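Local atomic coordinates of GCN5-related N-acetyltransferase (PDB entry 3TCV), a protein that probably transfers an acetyl group from acetyl-coenzyme A to an amine, possibly the N-terminal amine of a protein, as a member of the GCN5-related N-acetyltransferase family. Residues Y43-P48 / A102-A107; R140-T145 / Q221-P226. One frame throughout, in Å; residues are numbered along the deposited sequence.

Contact 1 (Y43-P48 / A102-A107); sequences YVRLEP and AVIDKA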
loop_
_atom_site.group_PDB
_atom_site.type_symbol
_atom_site.label_atom_id
_atom_site.label_comp_id
_atom_site.label_asym_id
_atom_site.label_seq_id
_atom_site.Cartn_x
_atom_site.Cartn_y
_atom_site.Cartn_z
ATOM N N TYR B 43 -8.281 -14.465 -27.965
ATOM C CA TYR B 43 -8.403 -15.730 -27.216
ATOM C C TYR B 43 -9.420 -15.652 -26.073
ATOM O O TYR B 43 -9.984 -16.655 -25.675
ATOM C CB TYR B 43 -7.025 -16.138 -26.660
ATOM C CG TYR B 43 -5.941 -16.150 -27.715
ATOM C CD1 TYR B 43 -5.865 -17.174 -28.650
ATOM C CD2 TYR B 43 -4.989 -15.135 -27.792
ATOM C CE1 TYR B 43 -4.884 -17.189 -29.622
ATOM C CE2 TYR B 43 -4.015 -15.139 -28.776
ATOM C CZ TYR B 43 -3.954 -16.180 -29.682
ATOM O OH TYR B 43 -2.990 -16.210 -30.687
ATOM N N VAL B 44 -9.659 -14.449 -25.563
ATOM C CA VAL B 44 -10.397 -14.240 -24.320
ATOM C C VAL B 44 -11.342 -13.041 -24.456
ATOM O O VAL B 44 -11.096 -12.125 -25.253
ATOM C CB VAL B 44 -9.386 -13.972 -23.183
ATOM C CG1 VAL B 44 -8.969 -12.495 -23.169
ATOM C CG2 VAL B 44 -9.930 -14.427 -21.848
ATOM N N ARG B 45 -12.422 -13.067 -23.679
ATOM C CA ARG B 45 -13.311 -11.936 -23.516
ATOM C C ARG B 45 -13.448 -11.640 -22.018
ATOM O O ARG B 45 -13.565 -12.567 -21.214
ATOM C CB ARG B 45 -14.674 -12.254 -24.122
ATOM C CG ARG B 45 -15.655 -11.105 -24.069
ATOM C CD ARG B 45 -16.812 -11.332 -25.034
ATOM N NE ARG B 45 -17.759 -12.314 -24.528
ATOM C CZ ARG B 45 -17.888 -13.577 -24.953
ATOM N NH1 ARG B 45 -17.130 -14.067 -25.938
ATOM N NH2 ARG B 45 -18.818 -14.366 -24.394
ATOM N N LEU B 46 -13.425 -10.355 -21.661
ATOM C CA LEU B 46 -13.638 -9.916 -20.289
ATOM C C LEU B 46 -14.984 -9.229 -20.227
ATOM O O LEU B 46 -15.222 -8.291 -20.973
ATOM C CB LEU B 46 -12.534 -8.943 -19.834
ATOM C CG LEU B 46 -11.082 -9.394 -20.017
ATOM C CD1 LEU B 46 -10.068 -8.385 -19.466
ATOM C CD2 LEU B 46 -10.915 -10.764 -19.370
ATOM N N GLU B 47 -15.863 -9.705 -19.342
ATOM C CA GLU B 47 -17.163 -9.096 -19.092
ATOM C C GLU B 47 -17.292 -8.676 -17.625
ATOM O O GLU B 47 -16.882 -9.418 -16.720
ATOM C CB GLU B 47 -18.268 -10.094 -19.445
ATOM C CG GLU B 47 -18.350 -10.370 -20.940
ATOM C CD GLU B 47 -19.422 -11.371 -21.307
ATOM O OE1 GLU B 47 -20.171 -11.825 -20.425
ATOM O OE2 GLU B 47 -19.503 -11.718 -22.495
ATOM N N PRO B 48 -17.876 -7.491 -17.374
ATOM C CA PRO B 48 -18.113 -7.092 -15.993
ATOM C C PRO B 48 -18.848 -8.201 -15.243
ATOM O O PRO B 48 -19.837 -8.736 -15.757
ATOM C CB PRO B 48 -18.990 -5.844 -16.143
ATOM C CG PRO B 48 -18.530 -5.268 -17.437
ATOM C CD PRO B 48 -18.330 -6.459 -18.320
ATOM N N ALA B 102 -15.518 -11.253 -15.305
ATOM C CA ALA B 102 -15.433 -12.652 -15.687
ATOM C C ALA B 102 -14.481 -12.747 -16.853
ATOM O O ALA B 102 -14.497 -11.879 -17.753
ATOM C CB ALA B 102 -16.797 -13.205 -16.077
ATOM N N VAL B 103 -13.683 -13.814 -16.865
ATOM C CA VAL B 103 -12.732 -14.075 -17.937
ATOM C C VAL B 103 -13.296 -15.254 -18.730
ATOM O O VAL B 103 -13.370 -16.382 -18.220
ATOM C CB VAL B 103 -11.323 -14.428 -17.401
ATOM C CG1 VAL B 103 -10.333 -14.601 -18.546
ATOM C CG2 VAL B 103 -10.830 -13.358 -16.429
ATOM N N ILE B 104 -13.711 -14.973 -19.964
ATOM C CA ILE B 104 -14.370 -15.959 -20.820
ATOM C C ILE B 104 -13.408 -16.529 -21.861
ATOM O O ILE B 104 -12.835 -15.805 -22.652
ATOM C CB ILE B 104 -15.604 -15.355 -21.527
ATOM C CG1 ILE B 104 -16.710 -15.037 -20.503
ATOM C CG2 ILE B 104 -16.176 -16.338 -22.540
ATOM C CD1 ILE B 104 -17.125 -13.586 -20.414
ATOM N N ASP B 105 -13.233 -17.835 -21.852
ATOM C CA ASP B 105 -12.400 -18.500 -22.841
ATOM C C ASP B 105 -13.180 -18.572 -24.149
ATOM O O ASP B 105 -14.233 -19.223 -24.216
ATOM C CB ASP B 105 -12.053 -19.912 -22.364
ATOM C CG ASP B 105 -11.337 -20.736 -23.421
ATOM O OD1 ASP B 105 -10.252 -20.306 -23.877
ATOM O OD2 ASP B 105 -11.859 -21.820 -23.774
ATOM N N LYS B 106 -12.670 -17.903 -25.180
ATOM C CA LYS B 106 -13.440 -17.763 -26.420
ATOM C C LYS B 106 -13.585 -19.085 -27.146
ATOM O O LYS B 106 -14.635 -19.348 -27.723
ATOM C CB LYS B 106 -12.839 -16.714 -27.340
ATOM C CG LYS B 106 -13.152 -15.295 -26.887
ATOM C CD LYS B 106 -12.528 -14.246 -27.786
ATOM C CE LYS B 106 -13.036 -14.369 -29.211
ATOM N NZ LYS B 106 -12.692 -13.169 -29.999
ATOM N N ALA B 107 -12.550 -19.922 -27.093
ATOM C CA ALA B 107 -12.578 -21.218 -27.782
ATOM C C ALA B 107 -13.761 -22.076 -27.330
ATOM O O ALA B 107 -14.433 -22.682 -28.161
ATOM C CB ALA B 107 -11.261 -21.967 -27.569
HETATM O O HOH W 1 -9.798 -19.295 -26.229
#
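Ala-102 pairs with Glu-47 through two backbone bonds, its N donating to Glu-47 O and its O accepting from Glu-47 N; its small methyl lies against the neighbouring strand. Val-103 stands opposite Leu-46 in a non-hydrogen-bonded pair. Branched and compact, Val-103 packs its CG2 alongside Leu-46 CD2 at 3.9 Å, while its CG1 presses on Val-44 CG2 at 3.3 Å, tighter than usual for two methyls. Helix 142-158 packs on this side of strand 44-48, Leu-150 touching Val-44 and Leu-46, and Phe-151 touching Leu-46.

Ile-104 points to the other face and forms the second hydrogen-bonded pair, its N only 2.7 Å from Arg-45 O. Its two branches divide the work. Ile-104 CG2 lies over one face of the Arg-45 guanidinium, 3.8 Å from NH2, and Ile-104 CD1 reaches Glu-47 CD at 3.3 Å. The isoleucine thus packs against a salt bridge within the neighbouring strand: Arg-45, bent at chi3 (76°), sends NE to Glu-47 OE2 at 2.7 Å with a nearly straight N-H, the oxygen lying in the guanidinium plane. His-54 binds the other carboxylate oxygen.

Asp-105 ends the strand; a water donates to its OD1 and to Tyr-43 O and accepts from Ala-107 N, while OD2 bonds Ser-108. Lys-106 N also donates to Tyr-43 O, 3.0 Å away, so that carbonyl takes two bonds. The lysine chain then runs along the Val-44 backbone, Lys-106 CD 3.6 Å from Val-44 O, and its NZ forms a salt bridge with Glu-40 and hydrogen-bonds Gly-41 O. Strands 44-48 and 99-105 are antiparallel neighbours in the mixed sheet of the GNAT fold.

Contact 2 (R140-T145 / Q221-P226); sequences RRPAAT and QAWLAP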
loop_
_atom_site.group_PDB
_atom_site.type_symbol
_atom_site.label_atom_id
_atom_site.label_comp_id
_atom_site.label_asym_id
_atom_site.label_seq_id
_atom_site.Cartn_x
_atom_site.Cartn_y
_atom_site.Cartn_z
ATOM N N ARG B 140 -1.945 -20.941 -18.101
ATOM C CA ARG B 140 -0.806 -21.245 -18.963
ATOM C C ARG B 140 -1.135 -21.380 -20.468
ATOM O O ARG B 140 -0.388 -22.001 -21.203
ATOM C CB ARG B 140 -0.065 -22.491 -18.432
ATOM N N ARG B 141 -2.252 -20.799 -20.918
ATOM C CA ARG B 141 -2.594 -20.698 -22.328
ATOM C C ARG B 141 -2.656 -19.213 -22.717
ATOM O O ARG B 141 -2.695 -18.333 -21.848
ATOM C CB ARG B 141 -3.950 -21.390 -22.615
ATOM N N PRO B 142 -2.648 -18.920 -24.022
ATOM C CA PRO B 142 -2.644 -17.534 -24.460
ATOM C C PRO B 142 -3.788 -16.675 -23.909
ATOM O O PRO B 142 -3.577 -15.480 -23.682
ATOM C CB PRO B 142 -2.693 -17.639 -26.001
ATOM C CG PRO B 142 -2.060 -18.958 -26.289
ATOM C CD PRO B 142 -2.459 -19.860 -25.150
ATOM N N ALA B 143 -4.957 -17.272 -23.662
ATOM C CA ALA B 143 -6.093 -16.560 -23.072
ATOM C C ALA B 143 -5.732 -15.854 -21.751
ATOM O O ALA B 143 -6.178 -14.730 -21.520
ATOM C CB ALA B 143 -7.283 -17.503 -22.855
ATOM N N ALA B 144 -4.968 -16.528 -20.890
ATOM C CA ALA B 144 -4.554 -15.951 -19.591
ATOM C C ALA B 144 -3.636 -14.751 -19.788
ATOM O O ALA B 144 -3.827 -13.708 -19.146
ATOM C CB ALA B 144 -3.851 -16.997 -18.713
ATOM N N THR B 145 -2.679 -14.871 -20.706
ATOM C CA THR B 145 -1.799 -13.747 -21.000
ATOM C C THR B 145 -2.621 -12.591 -21.579
ATOM O O THR B 145 -2.426 -11.445 -21.205
ATOM C CB THR B 145 -0.646 -14.147 -21.944
ATOM O OG1 THR B 145 0.264 -15.007 -21.242
ATOM C CG2 THR B 145 0.105 -12.908 -22.518
ATOM N N GLN B 221 1.991 -8.010 -28.150
ATOM C CA GLN B 221 1.304 -8.080 -29.452
ATOM C C GLN B 221 2.002 -9.104 -30.332
ATOM O O GLN B 221 1.351 -9.872 -31.024
ATOM C CB GLN B 221 1.270 -6.710 -30.138
ATOM C CG GLN B 221 0.125 -5.828 -29.662
ATOM C CD GLN B 221 0.174 -4.416 -30.231
ATOM O OE1 GLN B 221 1.243 -3.875 -30.506
ATOM N NE2 GLN B 221 -0.995 -3.803 -30.363
ATOM N N ALA B 222 3.323 -9.133 -30.288
ATOM C CA ALA B 222 4.095 -10.089 -31.082
ATOM C C ALA B 222 3.830 -11.518 -30.599
ATOM O O ALA B 222 3.611 -12.416 -31.402
ATOM C CB ALA B 222 5.583 -9.763 -31.009
ATOM N N TRP B 223 3.805 -11.710 -29.279
ATOM C CA TRP B 223 3.591 -13.027 -28.684
ATOM C C TRP B 223 2.196 -13.568 -28.915
ATOM O O TRP B 223 2.027 -14.772 -29.139
ATOM C CB TRP B 223 3.906 -13.000 -27.163
ATOM C CG TRP B 223 3.850 -14.388 -26.582
ATOM C CD1 TRP B 223 4.846 -15.360 -26.603
ATOM C CD2 TRP B 223 2.702 -15.051 -25.964
ATOM N NE1 TRP B 223 4.412 -16.515 -26.043
ATOM C CE2 TRP B 223 3.148 -16.397 -25.626
ATOM C CE3 TRP B 223 1.410 -14.669 -25.632
ATOM C CZ2 TRP B 223 2.324 -17.303 -24.993
ATOM C CZ3 TRP B 223 0.585 -15.598 -25.018
ATOM C CH2 TRP B 223 1.037 -16.883 -24.697
ATOM N N LEU B 224 1.196 -12.688 -28.872
ATOM C CA LEU B 224 -0.195 -13.071 -29.047
ATOM C C LEU B 224 -0.568 -13.307 -30.512
ATOM O O LEU B 224 -1.591 -13.898 -30.780
ATOM C CB LEU B 224 -1.121 -11.999 -28.485
ATOM C CG LEU B 224 -1.129 -11.885 -26.956
ATOM C CD1 LEU B 224 -1.840 -10.617 -26.550
ATOM C CD2 LEU B 224 -1.801 -13.068 -26.276
ATOM N N ALA B 225 0.262 -12.846 -31.436
ATOM C CA ALA B 225 -0.040 -12.989 -32.856
ATOM C C ALA B 225 -0.222 -14.468 -33.221
ATOM O O ALA B 225 0.513 -15.326 -32.733
ATOM C CB ALA B 225 1.066 -12.361 -33.691
ATOM N N PRO B 226 -1.204 -14.777 -34.099
ATOM C CA PRO B 226 -1.403 -16.174 -34.487
ATOM C C PRO B 226 -0.152 -16.778 -35.139
ATOM O O PRO B 226 0.103 -17.963 -34.967
ATOM C CB PRO B 226 -2.601 -16.102 -35.464
ATOM C CG PRO B 226 -2.485 -14.719 -36.066
ATOM C CD PRO B 226 -2.064 -13.863 -34.875
#
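An apolar helix-to-helix contact joins the first turn of helix 142-158 to the last turn of helix 213-224, with the indole of Trp-223 reaching across to Pro-142 and Thr-145. With CG anti to the backbone N (chi1 -173°), the tryptophan extends its six-membered ring between the helices. Pro-142 CA meets the ring at its edge, close to the ring plane, 3.7 Å from Trp-223 CH2, and the proline ring crosses the indole at about a right angle. Proline suits this first helical turn, where its lack of an N-H costs no helical hydrogen bond; Arg-141 before it occupies the N-cap position.

One turn on, Thr-145 approaches the same indole obliquely, its CB lying 3.6 Å from Trp-223 CZ3 and its CG2 3.8 Å from Trp-223 CE3. Helix 142-158 links strand 126-134 to its parallel neighbour 163-169, a beta-alpha-beta crossover; in GNAT relatives the loop and N-terminal end of this helix hold the coenzyme A pyrophosphate, probably so here. Trp-223 packs helix 213-224 on that N-terminal turn. Beta-branched Thr-145 turns its methyl to the indole carbons, while OG1 hydrogen-bonds Arg-181, which also makes a cation-pi contact with Trp-223. The indole N-H is satisfied by Gln-235, and Phe-229 meets the ring edge-to-face. Beside the indole, branched Leu-224 lets its CD2 touch both Pro-142 O at 4.0 Å and Thr-145 CG2 at 4.2 Å.

In the fold
From the N terminus, strand 44-48 leads into an excursion that is about half helical, and contact 1 closes that loop of 53 residues when strand 99-105 returns beside it. The chain then builds strands 110-121 and 126-134 before helix 142-158 opens contact 2, whose 75-residue loop carries the remaining strands and ends at helix 213-224. The two loops lie in series, neither nested nor crossed, yet their contacts touch, with centres about 13 Å apart. Tyr-43 bridges them: its ring packs on Pro-142, and its OH probably hydrogen-bonds Leu-224 O. The start of strand 44-48, the first turn of helix 142-158 and the end of helix 213-224 are thereby tied together.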